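Local coordinates for trehalose-6-phosphate phosphatase-related protein (Thermoplasma acidophilum, PDB 1U02) that removes the phosphate from trehalose 6-phosphate in a magnesium-dependent reaction, yielding free trehalose, at residues L28-F39 against R216-V227. Sequence-based numbering, arbitrary orientation.
Sequences LLSLISDLKERF and RKILKFIEMLGV
E223 OE2 is gripped twice: R38 NE donates a nearly straight hydrogen bond to it (3.0 Å, 162°), part of a salt bridge. A water that also donates to D34 O makes the second hydrogen bond, 3.0 Å from the water oxygen to E223 OE2. R38 NE meets OE2 from above the carboxylate plane, while the oxygen lies close to the plane of the guanidinium. E223 sets CG opposite the backbone nitrogen (chi1 164°), and the bend at chi2 turns its carboxylate to the facing helix, where OE1 sits 3.6 Å from D34 CB. One face of the R38 guanidinium lies over the G226–V227 peptide, R38 CZ 3.6 Å from G226 C, and NH2 reaches V227 CG2. Replacing R38 by an alanine would probably leave the E223 carboxylate without its charged mate and uncover the G226–V227 peptide. Next to the salt bridge, F39 CZ meets I222 CG2 obliquely at 3.5 Å. L31 divides its methyls between neighbouring turns, CD1 against R216 CB and CD2 3.5 Å from K220 CA. L35 and L219 touch by their CD2 methyls, and both also rest on I4 of strand 3-7. At the far end L28 CB sits over the face of the R216 guanidinium, which bonds to L12 O and D25. The axes of segments 28-38 and 216-227 approach to 9.6 Å at 42°; their helices pack side by side on the central sheet, the layered alpha/beta arrangement of a HAD-type Rossmann-like core.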
loop_
_atom_site.group_PDB
_atom_site.type_symbol
_atom_site.label_atom_id
_atom_site.label_comp_id
_atom_site.label_asym_id
_atom_site.label_seq_id
_atom_site.Cartn_x
_atom_site.Cartn_y
_atom_site.Cartn_z
ATOM N N LEU A 28 2.488 11.122 -13.574
ATOM C CA LEU A 28 2.698 10.893 -12.152
ATOM C C LEU A 28 4.180 11.052 -11.808
ATOM O O LEU A 28 4.525 11.596 -10.754
ATOM C CB LEU A 28 2.208 9.495 -11.748
ATOM C CG LEU A 28 2.364 9.129 -10.263
ATOM C CD1 LEU A 28 1.711 10.201 -9.395
ATOM C CD2 LEU A 28 1.745 7.759 -9.988
ATOM N N LEU A 29 5.054 10.583 -12.694
ATOM C CA LEU A 29 6.490 10.692 -12.459
ATOM C C LEU A 29 6.890 12.162 -12.309
ATOM O O LEU A 29 7.673 12.510 -11.429
ATOM C CB LEU A 29 7.272 10.041 -13.611
ATOM C CG LEU A 29 7.174 8.508 -13.667
ATOM C CD1 LEU A 29 7.776 7.969 -14.962
ATOM C CD2 LEU A 29 7.893 7.921 -12.458
ATOM N N SER A 30 6.338 13.023 -13.160
ATOM C CA SER A 30 6.646 14.454 -13.110
ATOM C C SER A 30 6.122 15.083 -11.814
ATOM O O SER A 30 6.841 15.820 -11.134
ATOM C CB SER A 30 6.032 15.155 -14.329
ATOM O OG SER A 30 6.116 16.568 -14.226
ATOM N N LEU A 31 4.870 14.777 -11.475
ATOM C CA LEU A 31 4.234 15.308 -10.269
ATOM C C LEU A 31 4.985 14.970 -8.988
ATOM O O LEU A 31 5.245 15.842 -8.162
ATOM C CB LEU A 31 2.808 14.773 -10.146
ATOM C CG LEU A 31 1.701 15.474 -10.925
ATOM C CD1 LEU A 31 0.425 14.656 -10.809
ATOM C CD2 LEU A 31 1.491 16.883 -10.376
ATOM N N ILE A 32 5.323 13.697 -8.819
ATOM C CA ILE A 32 6.025 13.263 -7.619
ATOM C C ILE A 32 7.466 13.757 -7.636
ATOM O O ILE A 32 8.015 14.119 -6.595
ATOM C CB ILE A 32 5.974 11.719 -7.478
ATOM C CG1 ILE A 32 4.514 11.262 -7.367
ATOM C CG2 ILE A 32 6.733 11.277 -6.239
ATOM C CD1 ILE A 32 3.772 11.874 -6.185
ATOM N N SER A 33 8.066 13.777 -8.822
ATOM C CA SER A 33 9.433 14.264 -8.977
ATOM C C SER A 33 9.503 15.693 -8.439
ATOM O O SER A 33 10.406 16.035 -7.678
ATOM C CB SER A 33 9.838 14.245 -10.457
ATOM O OG SER A 33 11.117 14.828 -10.641
ATOM N N ASP A 34 8.534 16.520 -8.828
ATOM C CA ASP A 34 8.487 17.909 -8.374
ATOM C C ASP A 34 8.192 17.990 -6.885
ATOM O O ASP A 34 8.879 18.683 -6.138
ATOM C CB ASP A 34 7.405 18.690 -9.122
ATOM C CG ASP A 34 7.760 18.952 -10.567
ATOM O OD1 ASP A 34 8.931 18.741 -10.947
ATOM O OD2 ASP A 34 6.863 19.384 -11.323
ATOM N N LEU A 35 7.162 17.272 -6.458
ATOM C CA LEU A 35 6.749 17.275 -5.064
ATOM C C LEU A 35 7.856 16.910 -4.069
ATOM O O LEU A 35 8.002 17.565 -3.036
ATOM C CB LEU A 35 5.567 16.322 -4.887
ATOM C CG LEU A 35 4.849 16.332 -3.536
ATOM C CD1 LEU A 35 4.109 17.653 -3.350
ATOM C CD2 LEU A 35 3.878 15.165 -3.476
ATOM N N LYS A 36 8.637 15.875 -4.376
ATOM C CA LYS A 36 9.697 15.434 -3.472
ATOM C C LYS A 36 10.812 16.463 -3.307
ATOM O O LYS A 36 11.610 16.381 -2.378
ATOM C CB LYS A 36 10.278 14.089 -3.936
ATOM C CG LYS A 36 11.107 14.124 -5.215
ATOM C CD LYS A 36 12.600 14.194 -4.914
ATOM C CE LYS A 36 13.438 13.899 -6.154
ATOM N NZ LYS A 36 13.167 14.850 -7.271
ATOM N N GLU A 37 10.861 17.433 -4.208
ATOM C CA GLU A 37 11.867 18.483 -4.132
ATOM C C GLU A 37 11.483 19.502 -3.061
ATOM O O GLU A 37 12.348 20.154 -2.480
ATOM C CB GLU A 37 11.994 19.202 -5.479
ATOM C CG GLU A 37 12.642 18.373 -6.565
ATOM C CD GLU A 37 14.106 18.116 -6.284
ATOM O OE1 GLU A 37 14.862 19.103 -6.157
ATOM O OE2 GLU A 37 14.501 16.935 -6.183
ATOM N N ARG A 38 10.187 19.626 -2.791
ATOM C CA ARG A 38 9.712 20.602 -1.815
ATOM C C ARG A 38 9.224 20.021 -0.498
ATOM O O ARG A 38 9.172 20.730 0.506
ATOM C CB ARG A 38 8.592 21.455 -2.420
ATOM C CG ARG A 38 9.002 22.264 -3.641
ATOM C CD ARG A 38 7.848 23.137 -4.124
ATOM N NE ARG A 38 8.139 23.813 -5.390
ATOM C CZ ARG A 38 9.038 24.781 -5.543
ATOM N NH1 ARG A 38 9.750 25.208 -4.505
ATOM N NH2 ARG A 38 9.222 25.328 -6.739
ATOM N N PHE A 39 8.858 18.743 -0.501
ATOM C CA PHE A 39 8.361 18.100 0.709
ATOM C C PHE A 39 9.010 16.747 0.953
ATOM O O PHE A 39 9.372 16.049 0.005
ATOM C CB PHE A 39 6.847 17.893 0.616
ATOM C CG PHE A 39 6.076 19.145 0.340
ATOM C CD1 PHE A 39 5.980 19.650 -0.953
ATOM C CD2 PHE A 39 5.435 19.820 1.376
ATOM C CE1 PHE A 39 5.256 20.811 -1.213
ATOM C CE2 PHE A 39 4.707 20.984 1.128
ATOM C CZ PHE A 39 4.617 21.480 -0.171
ATOM N N ARG A 216 -4.234 13.801 -7.955
ATOM C CA ARG A 216 -3.041 14.285 -8.639
ATOM C C ARG A 216 -3.117 15.797 -8.839
ATOM O O ARG A 216 -2.110 16.500 -8.755
ATOM C CB ARG A 216 -2.892 13.611 -9.998
ATOM C CG ARG A 216 -2.519 12.144 -9.926
ATOM C CD ARG A 216 -2.163 11.610 -11.299
ATOM N NE ARG A 216 -1.829 10.192 -11.270
ATOM C CZ ARG A 216 -1.435 9.502 -12.335
ATOM N NH1 ARG A 216 -1.329 10.109 -13.507
ATOM N NH2 ARG A 216 -1.147 8.209 -12.232
ATOM N N LYS A 217 -4.325 16.284 -9.104
ATOM C CA LYS A 217 -4.546 17.705 -9.336
ATOM C C LYS A 217 -4.242 18.508 -8.079
ATOM O O LYS A 217 -3.689 19.602 -8.155
ATOM C CB LYS A 217 -5.992 17.939 -9.775
ATOM C CG LYS A 217 -6.233 19.298 -10.396
ATOM C CD LYS A 217 -7.655 19.415 -10.929
ATOM C CE LYS A 217 -7.845 20.713 -11.694
ATOM N NZ LYS A 217 -9.212 20.827 -12.266
ATOM N N ILE A 218 -4.606 17.962 -6.924
ATOM C CA ILE A 218 -4.348 18.634 -5.657
ATOM C C ILE A 218 -2.839 18.709 -5.416
ATOM O O ILE A 218 -2.319 19.744 -4.984
ATOM C CB ILE A 218 -5.029 17.891 -4.484
ATOM C CG1 ILE A 218 -6.533 18.175 -4.499
ATOM C CG2 ILE A 218 -4.419 18.319 -3.156
ATOM C CD1 ILE A 218 -6.885 19.639 -4.289
ATOM N N LEU A 219 -2.140 17.613 -5.708
ATOM C CA LEU A 219 -0.691 17.569 -5.535
ATOM C C LEU A 219 -0.040 18.551 -6.509
ATOM O O LEU A 219 0.935 19.227 -6.176
ATOM C CB LEU A 219 -0.164 16.149 -5.789
ATOM C CG LEU A 219 -0.658 15.041 -4.852
ATOM C CD1 LEU A 219 -0.012 13.714 -5.243
ATOM C CD2 LEU A 219 -0.309 15.389 -3.415
ATOM N N LYS A 220 -0.590 18.613 -7.716
ATOM C CA LYS A 220 -0.106 19.520 -8.748
ATOM C C LYS A 220 -0.205 20.955 -8.220
ATOM O O LYS A 220 0.718 21.750 -8.369
ATOM C CB LYS A 220 -0.971 19.369 -10.004
ATOM C CG LYS A 220 -0.686 20.370 -11.120
ATOM C CD LYS A 220 -1.853 20.418 -12.106
ATOM C CE LYS A 220 -1.518 21.220 -13.355
ATOM N NZ LYS A 220 -0.502 20.533 -14.202
ATOM N N PHE A 221 -1.333 21.268 -7.590
ATOM C CA PHE A 221 -1.564 22.595 -7.038
ATOM C C PHE A 221 -0.607 22.934 -5.895
ATOM O O PHE A 221 -0.051 24.035 -5.846
ATOM C CB PHE A 221 -3.005 22.712 -6.542
ATOM C CG PHE A 221 -3.401 24.106 -6.165
ATOM C CD1 PHE A 221 -3.529 25.093 -7.143
ATOM C CD2 PHE A 221 -3.631 24.441 -4.832
ATOM C CE1 PHE A 221 -3.883 26.401 -6.798
ATOM C CE2 PHE A 221 -3.985 25.745 -4.476
ATOM C CZ PHE A 221 -4.110 26.724 -5.461
ATOM N N ILE A 222 -0.424 21.997 -4.969
ATOM C CA ILE A 222 0.470 22.224 -3.842
ATOM C C ILE A 222 1.862 22.587 -4.347
ATOM O O ILE A 222 2.550 23.418 -3.752
ATOM C CB ILE A 222 0.558 20.979 -2.942
ATOM C CG1 ILE A 222 -0.826 20.642 -2.392
ATOM C CG2 ILE A 222 1.507 21.244 -1.782
ATOM C CD1 ILE A 222 -0.869 19.353 -1.607
ATOM N N GLU A 223 2.265 21.962 -5.447
ATOM C CA GLU A 223 3.561 22.226 -6.056
ATOM C C GLU A 223 3.638 23.676 -6.525
ATOM O O GLU A 223 4.599 24.384 -6.220
ATOM C CB GLU A 223 3.785 21.289 -7.245
ATOM C CG GLU A 223 4.911 21.690 -8.198
ATOM C CD GLU A 223 6.255 21.789 -7.507
ATOM O OE1 GLU A 223 6.476 21.037 -6.536
ATOM O OE2 GLU A 223 7.095 22.603 -7.943
HETATM N N MSE A 224 2.624 24.111 -7.268
HETATM C CA MSE A 224 2.578 25.480 -7.779
HETATM C C MSE A 224 2.628 26.490 -6.634
HETATM O O MSE A 224 3.164 27.589 -6.782
HETATM C CB MSE A 224 1.309 25.702 -8.610
HETATM C CG MSE A 224 1.122 24.688 -9.721
HETATM SE SE MSE A 224 -0.241 25.210 -10.987
HETATM C CE MSE A 224 0.857 25.313 -12.570
ATOM N N LEU A 225 2.064 26.106 -5.493
ATOM C CA LEU A 225 2.060 26.970 -4.315
ATOM C C LEU A 225 3.498 27.206 -3.853
ATOM O O LEU A 225 3.871 28.332 -3.509
ATOM C CB LEU A 225 1.264 26.325 -3.184
ATOM C CG LEU A 225 -0.260 26.255 -3.365
ATOM C CD1 LEU A 225 -0.878 25.468 -2.216
ATOM C CD2 LEU A 225 -0.840 27.664 -3.414
ATOM N N GLY A 226 4.298 26.142 -3.849
ATOM C CA GLY A 226 5.683 26.263 -3.433
ATOM C C GLY A 226 6.502 27.115 -4.381
ATOM O O GLY A 226 7.401 27.839 -3.961
ATOM N N VAL A 227 6.188 27.028 -5.669
ATOM C CA VAL A 227 6.902 27.802 -6.677
ATOM C C VAL A 227 6.747 29.302 -6.423
ATOM O O VAL A 227 7.682 30.076 -6.638
ATOM C CB VAL A 227 6.387 27.466 -8.090
ATOM C CG1 VAL A 227 7.228 28.175 -9.138
ATOM C CG2 VAL A 227 6.425 25.961 -8.300
HETATM O O HOH W 1 9.609 21.143 -7.440
#